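Local coordinates for deoxycytidylate deaminase (Cyanophage S-TIM5, PDB 4P9E), which probably catalyses the zinc-dependent hydrolytic deamination of dCMP to dUMP, with dTTP acting as an allosteric inhibitor, at residues P6-K9 against E10-K14; E17-S20 against Q21-N24; N46-P49 against S50-T54; F67-A71 against E72-L76. All coordinates share one frame; numbering follows the deposited sequence.

Contact 1: residues P6-K9 against E10-K14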
ATOM      1  N   PRO A   6       5.627   9.624  28.169  1.00 76.27           N
ATOM      2  CA  PRO A   6       4.439  10.274  28.730  1.00 71.17           C
ATOM      3  C   PRO A   6       3.990  11.542  28.013  1.00 63.17           C
ATOM      4  O   PRO A   6       2.797  11.701  27.779  1.00 61.24           O
ATOM      5  CB  PRO A   6       4.871  10.614  30.164  1.00 69.77           C
ATOM      6  CG  PRO A   6       6.369  10.486  30.163  1.00 76.37           C
ATOM      7  CD  PRO A   6       6.633   9.382  29.215  1.00 79.03           C
ATOM      8  N   GLU A   7       4.924  12.421  27.673  1.00 68.25           N
ATOM      9  CA  GLU A   7       4.584  13.715  27.091  1.00 59.04           C
ATOM     10  C   GLU A   7       4.115  13.596  25.640  1.00 58.58           C
ATOM     11  O   GLU A   7       3.522  14.520  25.083  1.00 60.05           O
ATOM     12  CB  GLU A   7       5.791  14.635  27.167  1.00 67.47           C
ATOM     13  CG  GLU A   7       7.058  13.979  26.660  1.00 75.52           C
ATOM     14  CD  GLU A   7       8.088  14.983  26.193  1.00 85.58           C
ATOM     15  OE1 GLU A   7       7.731  16.178  26.060  1.00 79.05           O
ATOM     16  OE2 GLU A   7       9.254  14.577  25.964  1.00 91.32           O
ATOM     17  N   ILE A   8       4.396  12.455  25.025  1.00 48.26           N
ATOM     18  CA  ILE A   8       3.995  12.219  23.653  1.00 43.50           C
ATOM     19  C   ILE A   8       2.561  11.727  23.655  1.00 40.25           C
ATOM     20  O   ILE A   8       1.762  12.087  22.802  1.00 34.24           O
ATOM     21  CB  ILE A   8       4.951  11.202  22.986  1.00 49.51           C
ATOM     22  CG1 ILE A   8       6.261  11.898  22.618  1.00 48.64           C
ATOM     23  CG2 ILE A   8       4.338  10.567  21.758  1.00 36.79           C
ATOM     24  CD1 ILE A   8       7.219  11.017  21.849  1.00 55.98           C
ATOM     25  N   LYS A   9       2.253  10.902  24.644  1.00 46.45           N
ATOM     26  CA  LYS A   9       0.911  10.408  24.874  1.00 40.99           C
ATOM     27  C   LYS A   9      -0.031  11.598  24.966  1.00 45.84           C
ATOM     28  O   LYS A   9      -1.087  11.647  24.318  1.00 47.06           O
ATOM     29  CB  LYS A   9       0.914   9.613  26.178  1.00 50.42           C
ATOM     30  CG  LYS A   9      -0.204   8.615  26.332  1.00 50.90           C
ATOM     31  CD  LYS A   9       0.097   7.590  27.426  1.00 53.55           C
ATOM     32  CE  LYS A   9       0.863   6.378  26.895  1.00 56.74           C
ATOM     33  NZ  LYS A   9       0.768   5.164  27.778  1.00 58.31           N
ATOM     34  N   GLU A  10       0.390  12.583  25.751  1.00 46.17           N
ATOM     35  CA  GLU A  10      -0.392  13.780  25.988  1.00 45.29           C
ATOM     36  C   GLU A  10      -0.539  14.637  24.735  1.00 43.51           C
ATOM     37  O   GLU A  10      -1.599  15.214  24.503  1.00 49.07           O
ATOM     38  CB  GLU A  10       0.227  14.594  27.131  1.00 52.32           C
ATOM     39  CG  GLU A  10      -0.505  15.889  27.495  1.00 52.15           C
ATOM     40  CD  GLU A  10      -1.888  15.671  28.122  1.00 58.63           C
ATOM     41  OE1 GLU A  10      -2.120  14.600  28.741  1.00 51.00           O
ATOM     42  OE2 GLU A  10      -2.739  16.591  27.990  1.00 59.14           O
ATOM     43  N   ALA A  11       0.511  14.718  23.926  1.00 37.78           N
ATOM     44  CA  ALA A  11       0.440  15.473  22.675  1.00 40.47           C
ATOM     45  C   ALA A  11      -0.609  14.884  21.729  1.00 37.70           C
ATOM     46  O   ALA A  11      -1.299  15.617  21.025  1.00 35.21           O
ATOM     47  CB  ALA A  11       1.797  15.542  22.000  1.00 38.91           C
ATOM     48  N   TYR A  12      -0.729  13.561  21.738  1.00 37.62           N
ATOM     49  CA  TYR A  12      -1.773  12.883  20.978  1.00 38.68           C
ATOM     50  C   TYR A  12      -3.162  13.272  21.456  1.00 35.75           C
ATOM     51  O   TYR A  12      -4.019  13.633  20.656  1.00 33.78           O
ATOM     52  CB  TYR A  12      -1.599  11.367  21.051  1.00 36.11           C
ATOM     53  CG  TYR A  12      -0.400  10.876  20.282  1.00 36.62           C
ATOM     54  CD1 TYR A  12      -0.057  11.448  19.070  1.00 33.04           C
ATOM     55  CD2 TYR A  12       0.396   9.844  20.774  1.00 38.29           C
ATOM     56  CE1 TYR A  12       1.028  11.001  18.360  1.00 37.12           C
ATOM     57  CE2 TYR A  12       1.495   9.386  20.068  1.00 34.99           C
ATOM     58  CZ  TYR A  12       1.810   9.972  18.863  1.00 38.00           C
ATOM     59  OH  TYR A  12       2.905   9.536  18.148  1.00 37.75           O
ATOM     60  N   MET A  13      -3.380  13.204  22.764  1.00 38.96           N
ATOM     61  CA  MET A  13      -4.682  13.555  23.307  1.00 40.33           C
ATOM     62  C   MET A  13      -5.010  15.008  23.031  1.00 39.25           C
ATOM     63  O   MET A  13      -6.137  15.340  22.696  1.00 45.38           O
ATOM     64  CB  MET A  13      -4.769  13.274  24.806  1.00 41.00           C
ATOM     65  CG  MET A  13      -6.183  13.343  25.352  1.00 35.30           C
ATOM     66  SD  MET A  13      -7.348  12.288  24.459  1.00 39.70           S
ATOM     67  CE  MET A  13      -7.108  10.686  25.216  1.00 36.54           C
ATOM     68  N   LYS A  14      -4.030  15.882  23.143  1.00 37.18           N
ATOM     69  CA  LYS A  14      -4.307  17.282  22.866  1.00 41.21           C
ATOM     70  C   LYS A  14      -4.631  17.548  21.399  1.00 41.19           C
ATOM     71  O   LYS A  14      -5.278  18.537  21.072  1.00 46.34           O
ATOM     72  CB  LYS A  14      -3.158  18.165  23.339  1.00 43.48           C
ATOM     73  CG  LYS A  14      -3.230  18.484  24.818  1.00 48.55           C
ATOM     74  CD  LYS A  14      -2.288  19.615  25.165  1.00 55.69           C
ATOM     75  CE  LYS A  14      -1.751  19.488  26.592  1.00 74.27           C
ATOM     76  NZ  LYS A  14      -0.472  20.255  26.773  1.00 74.18           N
TER
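Tyr12 N donates to Ile8 O at 3.1 Å and Met13 N to Lys9 O at 3.2 Å, two of the i to i+4 bonds that build the first turns of the N-terminal alpha-helix 6-20. Two others precede them: Ala11 N reaches Glu7 O over 3.2 Å, and Glu10 N reaches Pro6 O over 3.3 Å. The carboxylate of Glu10 is carried away from Pro6-Lys9 and forms a salt bridge with Arg116. Apolar packing follows on another flank of the helix. Ile8 and Tyr12 run alongside each other from successive turns. With its CG anti to the carbonyl carbon (chi1 -70°), Tyr12 leans its ring back over the preceding turn, where Ile8 O sits over one face. Phe92 also meets this ring, while Ile8 packs on Trp45 of the second subunit and Ala11 on Phe19 of that same subunit, placing the helix at a subunit interface. Within the helix the isoleucine uses its methyl branch: Ile8 CG2 is 3.5 Å from Tyr12 CE2 and 3.9 Å from Tyr12 CZ.

Contact 2: residues E17-S20 against Q21-N24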
ATOM      1  N   GLU A  17      -8.080  16.690  20.905  1.00 41.97           N
ATOM      2  CA  GLU A  17      -8.798  17.849  21.423  1.00 41.99           C
ATOM      3  C   GLU A  17      -8.844  19.021  20.454  1.00 45.31           C
ATOM      4  O   GLU A  17      -9.871  19.688  20.339  1.00 46.13           O
ATOM      5  CB  GLU A  17      -8.193  18.323  22.734  1.00 42.46           C
ATOM      6  CG  GLU A  17      -8.651  17.537  23.929  1.00 49.21           C
ATOM      7  CD  GLU A  17      -7.868  17.892  25.178  1.00 54.17           C
ATOM      8  OE1 GLU A  17      -7.810  17.045  26.087  1.00 48.06           O
ATOM      9  OE2 GLU A  17      -7.313  19.015  25.261  1.00 57.63           O
ATOM     10  N   LEU A  18      -7.729  19.290  19.784  1.00 42.39           N
ATOM     11  CA  LEU A  18      -7.683  20.301  18.727  1.00 40.73           C
ATOM     12  C   LEU A  18      -8.754  20.032  17.689  1.00 44.16           C
ATOM     13  O   LEU A  18      -9.404  20.949  17.184  1.00 48.58           O
ATOM     14  CB  LEU A  18      -6.341  20.253  18.016  1.00 39.42           C
ATOM     15  CG  LEU A  18      -5.461  21.484  18.069  1.00 48.50           C
ATOM     16  CD1 LEU A  18      -5.413  22.029  19.482  1.00 52.46           C
ATOM     17  CD2 LEU A  18      -4.077  21.096  17.612  1.00 48.36           C
ATOM     18  N   PHE A  19      -8.941  18.764  17.360  1.00 43.27           N
ATOM     19  CA  PHE A  19      -9.898  18.423  16.324  1.00 46.54           C
ATOM     20  C   PHE A  19     -11.329  18.303  16.795  1.00 47.46           C
ATOM     21  O   PHE A  19     -12.237  18.463  16.002  1.00 52.00           O
ATOM     22  CB  PHE A  19      -9.450  17.195  15.541  1.00 43.84           C
ATOM     23  CG  PHE A  19      -8.344  17.497  14.585  1.00 46.21           C
ATOM     24  CD1 PHE A  19      -8.609  18.148  13.388  1.00 52.95           C
ATOM     25  CD2 PHE A  19      -7.034  17.179  14.893  1.00 42.78           C
ATOM     26  CE1 PHE A  19      -7.583  18.453  12.504  1.00 52.30           C
ATOM     27  CE2 PHE A  19      -6.007  17.483  14.019  1.00 47.27           C
ATOM     28  CZ  PHE A  19      -6.276  18.121  12.821  1.00 47.78           C
ATOM     29  N   SER A  20     -11.540  18.047  18.080  1.00 41.62           N
ATOM     30  CA  SER A  20     -12.903  18.039  18.600  1.00 42.11           C
ATOM     31  C   SER A  20     -13.538  19.410  18.408  1.00 45.51           C
ATOM     32  O   SER A  20     -14.739  19.514  18.182  1.00 51.25           O
ATOM     33  CB  SER A  20     -12.955  17.630  20.078  1.00 37.64           C
ATOM     34  OG  SER A  20     -12.283  18.561  20.904  1.00 39.48           O
ATOM     35  N   GLN A  21     -12.722  20.457  18.452  1.00 39.20           N
ATOM     36  CA  GLN A  21     -13.233  21.819  18.411  1.00 43.24           C
ATOM     37  C   GLN A  21     -13.554  22.304  17.003  1.00 45.24           C
ATOM     38  O   GLN A  21     -14.101  23.385  16.826  1.00 54.59           O
ATOM     39  CB  GLN A  21     -12.252  22.766  19.095  1.00 45.05           C
ATOM     40  CG  GLN A  21     -12.002  22.400  20.538  1.00 40.62           C
ATOM     41  CD  GLN A  21     -13.201  22.676  21.428  1.00 52.69           C
ATOM     42  OE1 GLN A  21     -13.544  23.835  21.669  1.00 58.41           O
ATOM     43  NE2 GLN A  21     -13.844  21.613  21.928  1.00 48.16           N
ATOM     44  N   VAL A  22     -13.217  21.496  16.008  1.00 39.45           N
ATOM     45  CA  VAL A  22     -13.546  21.782  14.619  1.00 40.56           C
ATOM     46  C   VAL A  22     -14.995  21.391  14.355  1.00 46.58           C
ATOM     47  O   VAL A  22     -15.659  21.939  13.472  1.00 55.01           O
ATOM     48  CB  VAL A  22     -12.607  21.007  13.676  1.00 39.70           C
ATOM     49  CG1 VAL A  22     -13.085  21.068  12.236  1.00 42.99           C
ATOM     50  CG2 VAL A  22     -11.182  21.536  13.791  1.00 42.46           C
ATOM     51  N   SER A  23     -15.488  20.426  15.124  1.00 42.99           N
ATOM     52  CA  SER A  23     -16.828  19.935  14.957  1.00 46.83           C
ATOM     53  C   SER A  23     -17.914  20.994  15.190  1.00 63.21           C
ATOM     54  O   SER A  23     -17.610  22.079  15.687  1.00 67.20           O
ATOM     55  CB  SER A  23     -17.185  18.908  16.057  1.00 43.67           C
ATOM     56  OG  SER A  23     -18.529  18.471  15.957  1.00 48.23           O
ATOM     57  N   ASN A  24     -19.135  20.704  14.832  1.00 63.46           N
ATOM     58  CA  ASN A  24     -20.195  21.706  14.817  1.00 67.96           C
ATOM     59  C   ASN A  24     -21.402  21.336  15.701  1.00 71.26           C
ATOM     60  O   ASN A  24     -22.440  22.002  15.673  1.00 76.14           O
ATOM     61  CB  ASN A  24     -20.702  21.919  13.393  1.00 69.47           C
ATOM     62  CG  ASN A  24     -20.765  23.375  13.037  1.00 85.85           C
ATOM     63  OD1 ASN A  24     -19.800  23.940  12.511  1.00 91.60           O
ATOM     64  ND2 ASN A  24     -21.898  24.007  13.324  1.00 89.60           N
TER
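The carbonyl oxygens of Phe19 and Ser20 each accept a backbone N-H from three residues further on: Val22 N donates to Phe19 O at 3.2 Å and Ser23 N to Ser20 O at 3.3 Å, an i to i+3 pattern rather than the i to i+4 bonding of an alpha-helix. A side-chain bond lies just before them: Ser20 OG donates to Glu17 O at 2.7 Å, its hydroxyl placed between the backbone N and the carbonyl carbon (chi1 64°) and hence folded back on the preceding turn. Glu17 O also takes a weak bond from Ser20 N. Together these bonds finish helix 6-20 and lead through a type I beta turn, Ser20 to Ser23, into the loop before strand 31-36. In van der Waals contact with the backbone, Gln21 CG lies 3.5 Å from the same Glu17 O. The apolar pair is Val22 and Phe19, whose atoms CG2 and CD1 come within 4.3 Å, the methyl approaching the ring obliquely. The Phe19 ring further meets that of His43, and both Phe19 and Val22 pack on the second subunit. Among the polar ends, Glu17 OE1 makes a salt bridge to Arg116, and Ser23 OG hydrogen-bonds Asn46 OD1 and Cys25 N.

Contact 3: residues N46-P49 against S50-T54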
ATOM      1  N   ASN A  46     -16.722  14.709  15.173  1.00 47.90           N
ATOM      2  CA  ASN A  46     -18.112  14.338  14.964  1.00 43.87           C
ATOM      3  C   ASN A  46     -18.874  15.347  14.117  1.00 50.29           C
ATOM      4  O   ASN A  46     -18.677  16.547  14.235  1.00 54.49           O
ATOM      5  CB  ASN A  46     -18.824  14.023  16.284  1.00 46.43           C
ATOM      6  CG  ASN A  46     -18.926  15.213  17.186  1.00 53.61           C
ATOM      7  OD1 ASN A  46     -18.218  16.197  17.015  1.00 63.73           O
ATOM      8  ND2 ASN A  46     -19.817  15.137  18.156  1.00 59.24           N
ATOM      9  N   GLY A  47     -19.731  14.847  13.238  1.00 38.96           N
ATOM     10  CA  GLY A  47     -20.492  15.714  12.373  1.00 39.13           C
ATOM     11  C   GLY A  47     -21.094  15.035  11.167  1.00 44.97           C
ATOM     12  O   GLY A  47     -21.045  13.823  11.018  1.00 48.55           O
ATOM     13  N   THR A  48     -21.670  15.853  10.301  1.00 49.69           N
ATOM     14  CA  THR A  48     -22.350  15.393   9.093  1.00 52.87           C
ATOM     15  C   THR A  48     -21.365  15.115   7.961  1.00 55.93           C
ATOM     16  O   THR A  48     -20.286  15.718   7.899  1.00 55.31           O
ATOM     17  CB  THR A  48     -23.373  16.442   8.591  1.00 59.72           C
ATOM     18  OG1 THR A  48     -22.685  17.600   8.089  1.00 57.07           O
ATOM     19  CG2 THR A  48     -24.311  16.839   9.709  1.00 68.92           C
ATOM     20  N   PRO A  49     -21.768  14.223   7.066  1.00 57.80           N
ATOM     21  CA  PRO A  49     -20.925  13.767   5.966  1.00 58.62           C
ATOM     22  C   PRO A  49     -20.645  14.893   4.998  1.00 58.94           C
ATOM     23  O   PRO A  49     -21.445  15.812   4.883  1.00 67.00           O
ATOM     24  CB  PRO A  49     -21.789  12.705   5.297  1.00 51.62           C
ATOM     25  CG  PRO A  49     -22.602  12.163   6.393  1.00 44.90           C
ATOM     26  CD  PRO A  49     -22.896  13.310   7.304  1.00 50.66           C
ATOM     27  N   SER A  50     -19.426  14.880   4.318  1.00 61.75           N
ATOM     28  CA  SER A  50     -19.022  15.923   3.400  1.00 65.96           C
ATOM     29  C   SER A  50     -20.051  16.035   2.291  1.00 74.87           C
ATOM     30  O   SER A  50     -20.308  15.070   1.572  1.00 74.94           O
ATOM     31  CB  SER A  50     -17.649  15.602   2.825  1.00 62.19           C
ATOM     32  OG  SER A  50     -16.671  15.613   3.854  1.00 69.47           O
ATOM     33  N   GLY A  51     -20.591  17.237   2.117  1.00 68.13           N
ATOM     34  CA  GLY A  51     -21.607  17.498   1.110  1.00 74.96           C
ATOM     35  C   GLY A  51     -23.039  17.329   1.577  1.00 76.07           C
ATOM     36  O   GLY A  51     -23.978  17.505   0.811  1.00 83.96           O
ATOM     37  N   PHE A  52     -23.213  17.064   2.861  1.00 71.86           N
ATOM     38  CA  PHE A  52     -24.529  17.075   3.476  1.00 76.71           C
ATOM     39  C   PHE A  52     -25.001  18.518   3.575  1.00 93.92           C
ATOM     40  O   PHE A  52     -24.191  19.440   3.535  1.00 95.70           O
ATOM     41  CB  PHE A  52     -24.453  16.475   4.872  1.00 71.40           C
ATOM     42  CG  PHE A  52     -25.756  15.949   5.384  1.00 73.86           C
ATOM     43  CD1 PHE A  52     -26.434  14.960   4.702  1.00 79.02           C
ATOM     44  CD2 PHE A  52     -26.291  16.424   6.561  1.00 76.05           C
ATOM     45  CE1 PHE A  52     -27.624  14.466   5.181  1.00 75.30           C
ATOM     46  CE2 PHE A  52     -27.480  15.932   7.042  1.00 77.91           C
ATOM     47  CZ  PHE A  52     -28.147  14.952   6.350  1.00 77.91           C
ATOM     48  N   HIS A  53     -26.312  18.717   3.590  1.00107.02           N
ATOM     49  CA  HIS A  53     -26.865  20.058   3.454  1.00111.98           C
ATOM     50  C   HIS A  53     -26.802  20.840   4.755  1.00113.07           C
ATOM     51  O   HIS A  53     -26.200  21.909   4.814  1.00122.08           O
ATOM     52  CB  HIS A  53     -28.295  20.010   2.910  1.00110.60           C
ATOM     53  CG  HIS A  53     -29.246  19.256   3.781  1.00116.47           C
ATOM     54  ND1 HIS A  53     -29.791  19.794   4.926  1.00119.59           N
ATOM     55  CD2 HIS A  53     -29.748  18.004   3.678  1.00122.63           C
ATOM     56  CE1 HIS A  53     -30.586  18.903   5.491  1.00121.08           C
ATOM     57  NE2 HIS A  53     -30.579  17.809   4.754  1.00128.59           N
ATOM     58  N   THR A  54     -27.420  20.307   5.799  1.00104.69           N
ATOM     59  CA  THR A  54     -27.393  20.960   7.094  1.00106.57           C
ATOM     60  C   THR A  54     -26.100  20.630   7.813  1.00112.52           C
ATOM     61  O   THR A  54     -25.709  19.471   7.889  1.00112.12           O
ATOM     62  CB  THR A  54     -28.555  20.503   7.968  1.00108.72           C
ATOM     63  OG1 THR A  54     -28.234  20.732   9.343  1.00104.89           O
ATOM     64  CG2 THR A  54     -28.819  19.026   7.761  1.00107.47           C
TER
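A type II beta turn runs from Pro49 to Phe52, closed by a hydrogen bond of 3.0 Å from Phe52 N to Pro49 O. Gly51 occupies the third position of the turn with a positive phi of 91°, the conformation in which this turn type favours glycine, and Ser50 forms the corner before it. Upstream, Gly47 is almost fully extended, at backbone angles that only glycine takes readily, and Thr48 and Pro49 continue in an open path up to the turn. The reversal brings Thr48 against Phe52, the threonine branch set roughly perpendicular to the Phe52 side chain. Thr48 CB is 3.6 Å from Phe52 CD2, and its methyl CG2 lies 3.7 Å from the same ring carbon, both meeting one corner of the ring. Phe52 sends CG anti to its own nitrogen (chi1 -157°), which brings CD2 to the threonine. The methyl Thr48 CG2 also approaches Thr54 O, at 3.5 Å, while Pro49 CD rests 4.3 Å from Phe52 CB. Pro49 and Phe52 both pack on Leu131 of the third subunit, and Ser50 N is hydrogen-bonded to Gln107 OE1 of that subunit. In other structures of this protein Gly47 and Thr48 bind both dCMP and dTTP, Ser50 binds dCMP and Gly51 binds dTTP. The turn is thus part of a nucleotide-binding loop, and its place at a subunit boundary is consistent with the allosteric dTTP site.

Contact 4: residues F67-A71 against E72-L76. With ZN (zinc ion), chain B.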
ATOM      1  N   PHE A  67     -27.758  11.107  10.923  1.00 81.58           N
ATOM      2  CA  PHE A  67     -26.761  11.092   9.856  1.00 79.11           C
ATOM      3  C   PHE A  67     -25.409  11.738  10.177  1.00 77.07           C
ATOM      4  O   PHE A  67     -24.552  11.864   9.307  1.00 73.62           O
ATOM      5  CB  PHE A  67     -27.356  11.576   8.531  1.00 78.36           C
ATOM      6  CG  PHE A  67     -28.298  10.574   7.924  1.00 91.49           C
ATOM      7  CD1 PHE A  67     -27.807   9.487   7.206  1.00 79.17           C
ATOM      8  CD2 PHE A  67     -29.670  10.674   8.125  1.00 97.64           C
ATOM      9  CE1 PHE A  67     -28.670   8.537   6.674  1.00 83.49           C
ATOM     10  CE2 PHE A  67     -30.539   9.727   7.589  1.00 94.56           C
ATOM     11  CZ  PHE A  67     -30.036   8.660   6.862  1.00 90.25           C
ATOM     12  N   VAL A  68     -25.197  12.105  11.435  1.00 69.83           N
ATOM     13  CA  VAL A  68     -23.882  12.570  11.832  1.00 60.15           C
ATOM     14  C   VAL A  68     -23.007  11.396  12.269  1.00 55.68           C
ATOM     15  O   VAL A  68     -23.448  10.494  12.981  1.00 59.37           O
ATOM     16  CB  VAL A  68     -23.941  13.703  12.896  1.00 63.06           C
ATOM     17  CG1 VAL A  68     -25.339  14.255  12.992  1.00 66.31           C
ATOM     18  CG2 VAL A  68     -23.449  13.225  14.248  1.00 56.17           C
ATOM     19  N   LEU A  69     -21.770  11.402  11.792  1.00 54.97           N
ATOM     20  CA  LEU A  69     -20.794  10.380  12.134  1.00 47.79           C
ATOM     21  C   LEU A  69     -20.063  10.752  13.414  1.00 42.37           C
ATOM     22  O   LEU A  69     -19.785  11.922  13.659  1.00 40.92           O
ATOM     23  CB  LEU A  69     -19.767  10.251  11.007  1.00 43.35           C
ATOM     24  CG  LEU A  69     -20.394  10.091   9.632  1.00 44.43           C
ATOM     25  CD1 LEU A  69     -19.873  11.162   8.681  1.00 50.65           C
ATOM     26  CD2 LEU A  69     -20.121   8.713   9.113  1.00 44.56           C
ATOM     27  N   HIS A  70     -19.749   9.751  14.225  1.00 41.86           N
ATOM     28  CA  HIS A  70     -18.919   9.963  15.390  1.00 36.08           C
ATOM     29  C   HIS A  70     -17.489  10.143  14.919  1.00 32.56           C
ATOM     30  O   HIS A  70     -17.139   9.733  13.816  1.00 31.54           O
ATOM     31  CB  HIS A  70     -19.031   8.779  16.333  1.00 37.95           C
ATOM     32  CG  HIS A  70     -20.406   8.587  16.886  1.00 46.02           C
ATOM     33  ND1 HIS A  70     -20.751   7.496  17.653  1.00 47.68           N
ATOM     34  CD2 HIS A  70     -21.516   9.349  16.793  1.00 47.41           C
ATOM     35  CE1 HIS A  70     -22.025   7.589  17.995  1.00 41.30           C
ATOM     36  NE2 HIS A  70     -22.509   8.704  17.489  1.00 42.06           N
ATOM     37  N   ALA A  71     -16.673  10.768  15.755  1.00 37.31           N
ATOM     38  CA  ALA A  71     -15.271  11.006  15.452  1.00 37.29           C
ATOM     39  C   ALA A  71     -14.554   9.705  15.082  1.00 38.37           C
ATOM     40  O   ALA A  71     -13.702   9.682  14.196  1.00 31.96           O
ATOM     41  CB  ALA A  71     -14.594  11.655  16.649  1.00 38.25           C
ATOM     42  N   GLU A  72     -14.912   8.626  15.772  1.00 33.64           N
ATOM     43  CA  GLU A  72     -14.270   7.340  15.572  1.00 32.95           C
ATOM     44  C   GLU A  72     -14.676   6.762  14.222  1.00 34.79           C
ATOM     45  O   GLU A  72     -13.849   6.209  13.510  1.00 37.18           O
ATOM     46  CB  GLU A  72     -14.620   6.361  16.712  1.00 39.16           C
ATOM     47  CG  GLU A  72     -14.320   6.845  18.140  1.00 36.87           C
ATOM     48  CD  GLU A  72     -15.473   7.634  18.770  1.00 46.37           C
ATOM     49  OE1 GLU A  72     -16.128   8.445  18.067  1.00 42.60           O
ATOM     50  OE2 GLU A  72     -15.715   7.447  19.984  1.00 47.91           O
ATOM     51  N   GLN A  73     -15.951   6.887  13.869  1.00 32.01           N
ATOM     52  CA  GLN A  73     -16.412   6.562  12.522  1.00 32.57           C
ATOM     53  C   GLN A  73     -15.662   7.307  11.392  1.00 29.62           C
ATOM     54  O   GLN A  73     -15.296   6.707  10.381  1.00 26.41           O
ATOM     55  CB  GLN A  73     -17.915   6.773  12.420  1.00 33.85           C
ATOM     56  CG  GLN A  73     -18.680   5.663  13.092  1.00 36.54           C
ATOM     57  CD  GLN A  73     -20.120   6.021  13.425  1.00 46.58           C
ATOM     58  OE1 GLN A  73     -20.615   7.089  13.068  1.00 45.41           O
ATOM     59  NE2 GLN A  73     -20.797   5.122  14.140  1.00 50.97           N
ATOM     60  N   ASN A  74     -15.420   8.598  11.580  1.00 34.99           N
ATOM     61  CA  ASN A  74     -14.625   9.364  10.625  1.00 36.31           C
ATOM     62  C   ASN A  74     -13.173   8.891  10.473  1.00 36.86           C
ATOM     63  O   ASN A  74     -12.678   8.707   9.353  1.00 39.87           O
ATOM     64  CB  ASN A  74     -14.670  10.848  10.954  1.00 36.33           C
ATOM     65  CG  ASN A  74     -15.798  11.550  10.251  1.00 43.54           C
ATOM     66  OD1 ASN A  74     -16.109  11.239   9.099  1.00 38.34           O
ATOM     67  ND2 ASN A  74     -16.425  12.500  10.931  1.00 52.15           N
ATOM     68  N   ALA A  75     -12.498   8.697  11.594  1.00 25.61           N
ATOM     69  CA  ALA A  75     -11.149   8.169  11.571  1.00 25.95           C
ATOM     70  C   ALA A  75     -11.098   6.813  10.848  1.00 30.78           C
ATOM     71  O   ALA A  75     -10.301   6.611   9.929  1.00 31.06           O
ATOM     72  CB  ALA A  75     -10.598   8.059  12.998  1.00 23.23           C
ATOM     73  N   LEU A  76     -11.966   5.901  11.269  1.00 33.64           N
ATOM     74  CA  LEU A  76     -12.117   4.602  10.635  1.00 30.87           C
ATOM     75  C   LEU A  76     -12.351   4.667   9.125  1.00 37.29           C
ATOM     76  O   LEU A  76     -11.728   3.940   8.358  1.00 36.68           O
ATOM     77  CB  LEU A  76     -13.282   3.867  11.283  1.00 34.65           C
ATOM     78  CG  LEU A  76     -13.523   2.447  10.762  1.00 47.62           C
ATOM     79  CD1 LEU A  76     -12.318   1.568  11.018  1.00 42.72           C
ATOM     80  CD2 LEU A  76     -14.743   1.871  11.421  1.00 51.02           C
TER
HETATM   81 ZN    ZN B 201     -19.725   6.200  18.718  1.00 54.55          ZN
HETATM   82  O   HOH W   1     -18.298   7.512  20.214  1.00 61.98           O
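His70 CB, the start of the side chain, lies 3.4 Å from Glu72 OE1. The next atom, CG, is anti to the carbonyl carbon (chi1 -63°), a torsion that lays the ring beside Gln73, its plane only 4° from that of the Gln73 amide, with ND1 turned to the metal. His70 ND1 binds the zinc ion at 2.0 Å. His70 CG and CE1, the neighbours of ND1, lie 3.1 and 2.8 Å from the zinc ion, and CD2 and NE2 lie farther off. His70 is the N-cap of helix 71-80. Gln73, three residues on, returns its side-chain oxygen to the N-cap N-H, as in the backbone-to-side-chain half of a capping box, while the His70 ring serves the metal instead. In this bond His70 N stands 3.0 Å from Gln73 OE1, 52° above the amide carbonyl plane. His70 O and Ala71 O accept Asn74 N and Ala75 N. Zinc also binds a water at 2.5 Å, which donates to Glu72 OE2 at 2.6 Å; Glu72 is probably the proton donor of the reaction. Cys98 and Cys101 complete the metal's protein ligands. The His-Ala-Glu sequence opening this helix, with Pro-Cys-x-x-Cys at helix 99-107, is the zinc signature of the cytidine and deoxycytidylate deaminase family.

The four contacts follow one another along the chain. Contacts 1 and 2 are the start and end of helix 6-20, their centres about 17 Å apart, and both touch the second subunit. Contact 3 lies in the loop after strand 39-45, and contact 4 where that loop enters helix 71-80, their centres about 11 Å apart and both touching the third subunit. A probable hydrogen bond between Gly47 O and Leu69 N ties the nucleotide-binding loop to the segment leading into helix 71-80. Contact 1 lies across the chain's centre from contacts 3 and 4; the centres of contacts 1 and 3 are about 29 Å apart. Zinc site and nucleotide loop are thus neighbours, each beside a subunit boundary.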